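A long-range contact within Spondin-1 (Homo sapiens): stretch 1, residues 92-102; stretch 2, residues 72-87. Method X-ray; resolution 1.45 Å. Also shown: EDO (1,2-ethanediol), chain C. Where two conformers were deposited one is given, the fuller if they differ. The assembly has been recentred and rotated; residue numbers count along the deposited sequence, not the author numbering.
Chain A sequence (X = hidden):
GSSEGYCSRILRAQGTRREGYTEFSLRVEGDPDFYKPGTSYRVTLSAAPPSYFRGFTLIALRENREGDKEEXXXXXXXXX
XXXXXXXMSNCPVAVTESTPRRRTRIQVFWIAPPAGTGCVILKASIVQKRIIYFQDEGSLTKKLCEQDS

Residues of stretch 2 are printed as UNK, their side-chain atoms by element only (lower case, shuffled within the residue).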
ATOM      1  N   PRO A  92       5.067 -11.778  -3.874  1.00 16.78           N
ATOM      2  CA  PRO A  92       5.006 -11.153  -5.201  1.00 16.56           C
ATOM      3  C   PRO A  92       3.845 -10.190  -5.403  1.00 16.11           C
ATOM      4  O   PRO A  92       3.808  -9.473  -6.413  1.00 16.01           O
ATOM      5  CB  PRO A  92       4.868 -12.354  -6.140  1.00 16.45           C
ATOM      6  CG  PRO A  92       4.220 -13.412  -5.301  1.00 17.34           C
ATOM      7  CD  PRO A  92       4.838 -13.238  -3.950  1.00 16.95           C
ATOM      8  N   VAL A  93       2.916 -10.187  -4.449  1.00 15.18           N
ATOM      9  CA  VAL A  93       1.752  -9.301  -4.447  1.00 15.13           C
ATOM     10  C   VAL A  93       1.999  -8.020  -3.635  1.00 14.38           C
ATOM     11  O   VAL A  93       1.140  -7.147  -3.594  1.00 15.08           O
ATOM     12  CB  VAL A  93       0.480 -10.037  -3.906  1.00 14.40           C
ATOM     13  CG1 VAL A  93      -0.059 -11.017  -4.966  1.00 15.96           C
ATOM     14  CG2 VAL A  93       0.752 -10.741  -2.573  1.00 15.82           C
ATOM     15  N   ALA A  94       3.169  -7.926  -3.001  1.00 13.45           N
ATOM     16  CA  ALA A  94       3.544  -6.763  -2.196  1.00 13.38           C
ATOM     17  C   ALA A  94       4.564  -5.883  -2.925  1.00 13.24           C
ATOM     18  O   ALA A  94       5.486  -6.394  -3.576  1.00 12.86           O
ATOM     19  CB  ALA A  94       4.104  -7.217  -0.841  1.00 13.49           C
ATOM     20  N   VAL A  95       4.374  -4.562  -2.821  1.00 12.54           N
ATOM     21  CA  VAL A  95       5.334  -3.584  -3.340  1.00 12.51           C
ATOM     22  C   VAL A  95       6.307  -3.196  -2.229  1.00 12.32           C
ATOM     23  O   VAL A  95       5.907  -3.002  -1.081  1.00 10.95           O
ATOM     24  CB  VAL A  95       4.613  -2.306  -3.904  1.00 12.50           C
ATOM     25  CG1 VAL A  95       5.613  -1.388  -4.564  1.00 14.05           C
ATOM     26  CG2 VAL A  95       3.543  -2.703  -4.929  1.00 14.23           C
ATOM     27  N   THR A  96       7.583  -3.070  -2.561  1.00 11.61           N
ATOM     28  CA  THR A  96       8.609  -2.720  -1.584  1.00 12.66           C
ATOM     29  C   THR A  96       9.683  -1.835  -2.256  1.00 12.49           C
ATOM     30  O   THR A  96       9.598  -1.578  -3.461  1.00 12.72           O
ATOM     31  CB  THR A  96       9.203  -3.989  -0.919  0.65 12.68           C
ATOM     32  OG1 THR A  96       9.957  -3.634   0.243  0.65 14.12           O
ATOM     33  CG2 THR A  96      10.083  -4.774  -1.901  0.65 12.06           C
ATOM     34  N   GLU A  97      10.652  -1.341  -1.486  1.00 13.33           N
ATOM     35  CA  GLU A  97      11.726  -0.508  -2.031  1.00 14.69           C
ATOM     36  C   GLU A  97      12.711  -1.324  -2.873  1.00 15.62           C
ATOM     37  O   GLU A  97      12.933  -2.509  -2.610  1.00 15.99           O
ATOM     38  CB  GLU A  97      12.436   0.296  -0.917  1.00 14.42           C
ATOM     39  CG  GLU A  97      13.479  -0.441  -0.046  1.00 15.88           C
ATOM     40  CD  GLU A  97      12.919  -1.502   0.902  1.00 16.10           C
ATOM     41  OE1 GLU A  97      11.716  -1.492   1.235  1.00 16.15           O
ATOM     42  OE2 GLU A  97      13.713  -2.378   1.334  1.00 19.80           O
ATOM     43  N   SER A  98      13.277  -0.671  -3.888  1.00 16.81           N
ATOM     44  CA  SER A  98      14.296  -1.274  -4.769  1.00 18.53           C
ATOM     45  C   SER A  98      15.689  -1.296  -4.135  1.00 19.16           C
ATOM     46  O   SER A  98      16.486  -2.203  -4.398  1.00 20.12           O
ATOM     47  CB  SER A  98      14.385  -0.496  -6.085  1.00 18.53           C
ATOM     48  OG  SER A  98      13.245  -0.703  -6.895  1.00 21.45           O
ATOM     49  N   THR A  99      15.980  -0.264  -3.343  1.00 20.00           N
ATOM     50  CA  THR A  99      17.244  -0.095  -2.614  1.00 20.41           C
ATOM     51  C   THR A  99      16.914   0.651  -1.316  1.00 20.22           C
ATOM     52  O   THR A  99      15.936   1.393  -1.275  1.00 20.00           O
ATOM     53  CB  THR A  99      18.274   0.740  -3.414  1.00 20.82           C
ATOM     54  OG1 THR A  99      17.666   1.959  -3.857  1.00 21.67           O
ATOM     55  CG2 THR A  99      18.808  -0.032  -4.616  1.00 21.37           C
ATOM     56  N   PRO A 100      17.724   0.472  -0.252  1.00 20.01           N
ATOM     57  CA  PRO A 100      17.381   1.098   1.036  1.00 20.14           C
ATOM     58  C   PRO A 100      17.780   2.578   1.238  1.00 20.03           C
ATOM     59  O   PRO A 100      18.262   2.938   2.318  1.00 21.28           O
ATOM     60  CB  PRO A 100      18.104   0.204   2.048  1.00 20.13           C
ATOM     61  CG  PRO A 100      19.307  -0.284   1.316  1.00 20.09           C
ATOM     62  CD  PRO A 100      18.951  -0.347  -0.155  1.00 20.01           C
ATOM     63  N   ARG A 101      17.564   3.419   0.226  1.00 18.89           N
ATOM     64  CA  ARG A 101      17.890   4.845   0.289  1.00 18.10           C
ATOM     65  C   ARG A 101      16.807   5.603   1.057  1.00 16.13           C
ATOM     66  O   ARG A 101      15.667   5.147   1.128  1.00 16.51           O
ATOM     67  CB  ARG A 101      17.983   5.430  -1.123  1.00 18.66           C
ATOM     68  CG  ARG A 101      18.995   4.753  -2.025  1.00 21.90           C
ATOM     69  CD  ARG A 101      19.334   5.634  -3.222  1.00 26.88           C
ATOM     70  NE  ARG A 101      20.355   5.015  -4.069  1.00 29.66           N
ATOM     71  CZ  ARG A 101      20.088   4.229  -5.107  1.00 31.26           C
ATOM     72  NH1 ARG A 101      18.829   3.963  -5.439  1.00 31.57           N
ATOM     73  NH2 ARG A 101      21.077   3.706  -5.817  1.00 32.67           N
ATOM     74  N   ARG A 102      17.161   6.762   1.614  1.00 14.70           N
ATOM     75  CA  ARG A 102      16.169   7.654   2.236  1.00 13.54           C
ATOM     76  C   ARG A 102      15.255   8.211   1.155  1.00 13.24           C
ATOM     77  O   ARG A 102      15.727   8.726   0.137  1.00 13.60           O
ATOM     78  CB  ARG A 102      16.831   8.821   2.985  1.00 13.24           C
ATOM     79  CG  ARG A 102      17.671   8.430   4.191  1.00 13.19           C
ATOM     80  CD  ARG A 102      18.113   9.660   4.969  1.00 13.98           C
ATOM     81  NE  ARG A 102      19.049   9.313   6.038  1.00 15.45           N
ATOM     82  CZ  ARG A 102      19.373  10.111   7.056  1.00 15.89           C
ATOM     83  NH1 ARG A 102      18.826  11.315   7.166  1.00 17.01           N
ATOM     84  NH2 ARG A 102      20.239   9.697   7.975  1.00 18.93           N
ATOM     85  N   UNK A  72      -6.530 -13.360  -0.891  1.00 11.12           N
ATOM     86  CA  UNK A  72      -6.761 -12.202  -0.017  1.00 11.14           C
ATOM     87  C   UNK A  72      -6.353 -10.891  -0.671  1.00 10.87           C
ATOM     88  O   UNK A  72      -6.845  -9.833  -0.297  1.00 10.98           O
ATOM     89  o   UNK A  72      -5.517 -13.765   3.061  1.00 16.42           O
ATOM     90  c   UNK A  72      -6.314 -13.466   2.146  1.00 13.31           C
ATOM     91  c   UNK A  72      -5.931 -12.299   1.260  1.00 10.37           C
ATOM     92  o   UNK A  72      -7.382 -14.088   1.944  1.00 15.46           O
ATOM     93  N   UNK A  73      -5.421 -10.963  -1.612  1.00 10.29           N
ATOM     94  CA  UNK A  73      -4.864  -9.774  -2.239  1.00 10.50           C
ATOM     95  C   UNK A  73      -5.710  -9.326  -3.416  1.00 11.24           C
ATOM     96  O   UNK A  73      -6.048 -10.119  -4.288  1.00 12.27           O
ATOM     97  c   UNK A  73      -1.538 -11.097   0.301  1.00 11.10           C
ATOM     98  c   UNK A  73      -1.699  -9.254  -0.874  1.00  9.27           C
ATOM     99  n   UNK A  73      -2.392 -11.320  -0.685  1.00 13.62           N
ATOM    100  c   UNK A  73      -3.418 -10.058  -2.627  1.00 10.70           C
ATOM    101  c   UNK A  73      -2.511 -10.174  -1.445  1.00  9.78           C
ATOM    102  n   UNK A  73      -1.104  -9.853   0.206  1.00 13.77           N
ATOM    103  N   UNK A  74      -6.079  -8.049  -3.411  1.00 10.95           N
ATOM    104  CA  UNK A  74      -7.057  -7.512  -4.348  1.00 11.81           C
ATOM    105  C   UNK A  74      -6.406  -6.540  -5.331  1.00 11.59           C
ATOM    106  O   UNK A  74      -5.532  -5.748  -4.949  1.00 11.81           O
ATOM    107  c   UNK A  74      -8.148  -6.799  -3.575  1.00 12.38           C
ATOM    108  N   UNK A  75      -6.827  -6.614  -6.587  1.00 11.84           N
ATOM    109  CA  UNK A  75      -6.338  -5.702  -7.621  1.00 12.01           C
ATOM    110  C   UNK A  75      -4.936  -6.058  -8.064  1.00 12.60           C
ATOM    111  O   UNK A  75      -4.398  -7.102  -7.674  1.00 13.67           O
ATOM    112  N   UNK A  76      -4.347  -5.167  -8.857  1.00 11.95           N
ATOM    113  CA  UNK A  76      -3.045  -5.373  -9.468  1.00 12.84           C
ATOM    114  C   UNK A  76      -2.231  -4.090  -9.317  1.00 12.34           C
ATOM    115  O   UNK A  76      -2.631  -3.023  -9.786  1.00 13.34           O
ATOM    116  o   UNK A  76      -3.808  -6.961 -11.120  1.00 16.50           O
ATOM    117  c   UNK A  76      -3.204  -5.683 -10.982  1.00 12.76           C
ATOM    118  c   UNK A  76      -1.852  -5.683 -11.730  1.00 13.87           C
ATOM    119  N   UNK A  77      -1.093  -4.182  -8.646  1.00 11.78           N
ATOM    120  CA  UNK A  77      -0.153  -3.081  -8.658  1.00 11.28           C
ATOM    121  C   UNK A  77       0.649  -3.047  -9.952  1.00 11.32           C
ATOM    122  O   UNK A  77       0.953  -4.087 -10.544  1.00 10.54           O
ATOM    123  c   UNK A  77      -1.032  -2.402  -3.654  1.00 12.40           C
ATOM    124  c   UNK A  77       0.145  -2.882  -6.163  1.00 11.12           C
ATOM    125  c   UNK A  77      -0.202  -1.582  -5.778  1.00 10.44           C
ATOM    126  c   UNK A  77      -0.684  -3.688  -4.034  1.00 12.81           C
ATOM    127  c   UNK A  77      -0.793  -1.330  -4.528  1.00 11.84           C
ATOM    128  c   UNK A  77      -0.093  -3.929  -5.278  1.00 12.08           C
ATOM    129  c   UNK A  77       0.797  -3.151  -7.477  1.00 11.59           C
ATOM    130  N   UNK A  78       1.004  -1.835 -10.373  1.00 11.87           N
ATOM    131  CA  UNK A  78       1.879  -1.619 -11.513  1.00 12.57           C
ATOM    132  C   UNK A  78       2.974  -0.615 -11.158  1.00 12.83           C
ATOM    133  O   UNK A  78       2.684   0.491 -10.702  1.00 13.01           O
ATOM    134  c   UNK A  78       1.088  -1.134 -12.718  1.00 13.01           C
ATOM    135  c   UNK A  78       1.958  -0.959 -13.964  1.00 16.33           C
ATOM    136  o   UNK A  78       0.070   0.012 -15.038  1.00 20.27           O
ATOM    137  n   UNK A  78       1.804  -0.559 -16.328  1.00 20.76           N
ATOM    138  c   UNK A  78       1.193  -0.459 -15.159  1.00 17.41           C
ATOM    139  N   UNK A  79       4.225  -1.013 -11.346  1.00 12.29           N
ATOM    140  CA  UNK A  79       5.367  -0.182 -11.015  1.00 13.25           C
ATOM    141  C   UNK A  79       5.414   1.034 -11.945  1.00 13.07           C
ATOM    142  O   UNK A  79       5.235   0.921 -13.159  1.00 13.60           O
ATOM    143  c   UNK A  79       6.690  -0.999 -11.112  1.00 13.67           C
ATOM    144  c   UNK A  79       6.560  -1.836  -8.661  1.00 17.53           C
ATOM    145  c   UNK A  79       7.933  -0.114 -10.916  1.00 13.83           C
ATOM    146  c   UNK A  79       6.662  -2.189 -10.140  1.00 15.53           C
ATOM    147  N   UNK A  80       5.622   2.201 -11.349  1.00 12.49           N
ATOM    148  CA  UNK A  80       5.864   3.430 -12.104  1.00 12.98           C
ATOM    149  C   UNK A  80       7.366   3.740 -12.174  1.00 14.07           C
ATOM    150  O   UNK A  80       7.913   3.986 -13.255  1.00 14.61           O
ATOM    151  c   UNK A  80       5.095   4.614 -11.456  1.00 12.70           C
ATOM    152  c   UNK A  80       3.592   4.352 -11.482  1.00 12.51           C
ATOM    153  c   UNK A  80       2.770   5.352 -10.677  1.00 12.21           C
ATOM    154  c   UNK A  80       5.442   5.953 -12.143  1.00 13.78           C
ATOM    155  N   UNK A  81       8.025   3.692 -11.023  1.00 14.45           N
ATOM    156  CA  UNK A  81       9.435   4.039 -10.901  1.00 15.09           C
ATOM    157  C   UNK A  81      10.239   2.796 -10.550  1.00 16.08           C
ATOM    158  O   UNK A  81      10.328   2.385  -9.394  1.00 15.51           O
ATOM    159  o   UNK A  81       8.998   6.919 -11.287  1.00 19.58           O
ATOM    160  c   UNK A  81       9.605   5.119  -9.830  1.00 15.37           C
ATOM    161  c   UNK A  81       8.843   6.394 -10.158  1.00 16.07           C
ATOM    162  o   UNK A  81       8.081   6.877  -9.292  1.00 18.12           O
ATOM    163  N   UNK A  82      10.802   2.175 -11.578  1.00 16.33           N
ATOM    164  CA  UNK A  82      11.518   0.914 -11.431  1.00 18.46           C
ATOM    165  C   UNK A  82      12.740   1.014 -10.511  1.00 18.98           C
ATOM    166  O   UNK A  82      13.123   0.029  -9.865  1.00 19.42           O
ATOM    167  c   UNK A  82      11.927   0.395 -12.812  1.00 18.96           C
ATOM    168  c   UNK A  82      10.752   0.113 -13.763  1.00 21.99           C
ATOM    169  o   UNK A  82      10.581   2.517 -14.141  1.00 28.58           O
ATOM    170  c   UNK A  82      10.119   1.372 -14.394  1.00 27.45           C
ATOM    171  o   UNK A  82       9.137   1.205 -15.158  1.00 30.23           O
ATOM    172  N   UNK A  83      13.350   2.195 -10.451  1.00 19.64           N
ATOM    173  CA  UNK A  83      14.538   2.397  -9.613  1.00 20.54           C
ATOM    174  C   UNK A  83      14.220   2.687  -8.140  1.00 20.50           C
ATOM    175  O   UNK A  83      15.120   2.729  -7.286  1.00 21.19           O
ATOM    176  o   UNK A  83      17.729   1.799 -10.080  1.00 28.57           O
ATOM    177  o   UNK A  83      17.677   1.285 -12.213  1.00 28.00           O
ATOM    178  c   UNK A  83      16.210   3.040 -11.481  1.00 23.65           C
ATOM    179  c   UNK A  83      17.279   1.964 -11.239  1.00 26.75           C
ATOM    180  c   UNK A  83      15.463   3.473 -10.210  1.00 21.13           C
ATOM    181  N   UNK A  84      12.938   2.860  -7.835  1.00 19.97           N
ATOM    182  CA  UNK A  84      12.524   3.151  -6.466  1.00 19.78           C
ATOM    183  C   UNK A  84      11.721   2.011  -5.837  1.00 19.28           C
ATOM    184  O   UNK A  84      11.744   1.827  -4.624  1.00 19.18           O
ATOM    185  c   UNK A  84      13.732   6.059  -6.848  1.00 26.37           C
ATOM    186  c   UNK A  84      12.294   5.652  -7.216  1.00 22.71           C
ATOM    187  o   UNK A  84      14.389   6.730  -7.681  1.00 28.77           O
ATOM    188  o   UNK A  84      14.214   5.728  -5.740  1.00 28.05           O
ATOM    189  c   UNK A  84      11.723   4.460  -6.402  1.00 20.18           C
ATOM    190  N   UNK A  85      11.009   1.254  -6.666  1.00 17.94           N
ATOM    191  CA  UNK A  85      10.070   0.254  -6.175  1.00 17.11           C
ATOM    192  C   UNK A  85      10.193  -1.054  -6.952  1.00 16.04           C
ATOM    193  O   UNK A  85      10.581  -1.059  -8.122  1.00 16.23           O
ATOM    194  o   UNK A  85       8.297   0.938  -7.675  1.00 16.96           O
ATOM    195  c   UNK A  85       8.622   0.744  -6.289  1.00 17.22           C
ATOM    196  c   UNK A  85       8.410   2.057  -5.508  1.00 17.97           C
ATOM    197  N   UNK A  86       9.859  -2.156  -6.290  1.00 14.84           N
ATOM    198  CA  UNK A  86       9.800  -3.475  -6.936  1.00 15.23           C
ATOM    199  C   UNK A  86       8.833  -4.359  -6.179  1.00 14.71           C
ATOM    200  O   UNK A  86       8.409  -4.012  -5.077  1.00 14.28           O
ATOM    201  c   UNK A  86      13.010  -5.266  -5.628  1.00 18.04           C
ATOM    202  c   UNK A  86      11.698  -4.511  -5.563  1.00 17.56           C
ATOM    203  c   UNK A  86      11.183  -4.135  -6.953  1.00 15.41           C
ATOM    204  o   UNK A  86      13.991  -4.776  -6.179  1.00 22.06           O
ATOM    205  n   UNK A  86      13.026  -6.478  -5.086  1.00 22.40           N
ATOM    206  N   UNK A  87       8.473  -5.498  -6.756  1.00 13.93           N
ATOM    207  CA  UNK A  87       7.715  -6.496  -6.011  1.00 14.19           C
ATOM    208  C   UNK A  87       8.624  -7.307  -5.100  1.00 15.04           C
ATOM    209  O   UNK A  87       9.763  -7.606  -5.461  1.00 14.90           O
ATOM    210  c   UNK A  87       3.735  -5.239  -8.868  1.00 14.91           C
ATOM    211  c   UNK A  87       5.949  -6.207  -8.948  1.00 16.16           C
ATOM    212  c   UNK A  87       4.911  -5.493  -9.571  1.00 15.00           C
ATOM    213  c   UNK A  87       3.588  -5.703  -7.563  1.00 16.32           C
ATOM    214  c   UNK A  87       6.913  -7.390  -6.958  1.00 13.99           C
ATOM    215  c   UNK A  87       5.802  -6.664  -7.644  1.00 13.10           C
ATOM    216  c   UNK A  87       4.618  -6.400  -6.959  1.00 16.70           C
TER
HETATM  217  C1  EDO C   2      -7.044 -14.358   6.368  1.00 25.25           C
HETATM  218  O1  EDO C   2      -8.254 -13.856   6.936  1.00 24.83           O
HETATM  219  C2  EDO C   2      -7.356 -15.057   5.063  1.00 25.24           C
HETATM  220  O2  EDO C   2      -6.217 -15.790   4.625  1.00 26.87           O

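Position 72 carries two carbons, the second bearing two oxygens, and lies out of reach of stretch 1: Asp-72, whose carboxylate lies beside the ethanediol. Position 73 has one carbon leading to a five-membered ring of three carbons and two nitrogens. Val-93 CG2 sits over one ring face, 3.4 Å from the centroid and nearly on its normal; this is His-73, a flat surface suited to a methyl group. A single carbon at position 74 gives Ala-74. Position 75 has no side-chain atoms, and its phi of 75° favours the residue it is, Gly-75.

One carbon bearing an oxygen and a carbon marks position 76 as Thr-76, pointing away. Position 77 bears a six-carbon ring on one carbon, directed toward stretch 1: Phe-77. Val-95 CG2 lies over its face, 3.6 Å from Phe-77 CG, while Val-93 O approaches the ring edge. Position 78, three carbons ending in an oxygen and a nitrogen, points away and is exposed, as suits the polar Gln-78. Four carbons forked at the first make position 79 Ile-79; the end of its longer arm, CD1, comes within 4.2 Å of Val-95 CG1, extending the apolar patch. The same fork at position 80 gives Ile-80, out of reach.

Position 81, with two carbons and two oxygens, is Asp-81; its backbone O accepts hydrogen bonds from the N atoms of positions 84 and 85, holding the turn. Positions 82, 83 and 84 each show three carbons ending in two oxygens: Glu-82, Glu-83 and Glu-84. All three point away from stretch 1, leaving backbone carbonyls to meet it. Ser-98 OG donates to Glu-82 O (3.1 Å), and Ser-98 N to Glu-84 O (3.0 Å).

Position 85 has one carbon carrying an oxygen and a carbon. It is buried, with CB 4.1 Å from Val-95 CG1: Thr-85, beta-branched and at home in a strand. Position 86, three carbons ending in oxygen and nitrogen, lies on the same sheet face as Thr-96; its aliphatic portion packs against Thr-96 there. This is Gln-86, whose CG lies 4.0 Å from Thr-96 CG2. Position 87 ends in a six-carbon ring, Phe-87, whose CE1 lies 4.0 Å from Val-95 CG2.

The contact is thus an antiparallel strand pairing, anchored by Thr-96 N to Gln-86 O (2.8 Å) and Gln-86 N to Thr-96 O (2.9 Å). Ser-98 extends the polar link to the preceding loop, and Val-95, set among Phe-77, Ile-79 and Phe-87, supplies apolar packing.

Stretch 2 72-87: DHAGTFQIIDEEETQF
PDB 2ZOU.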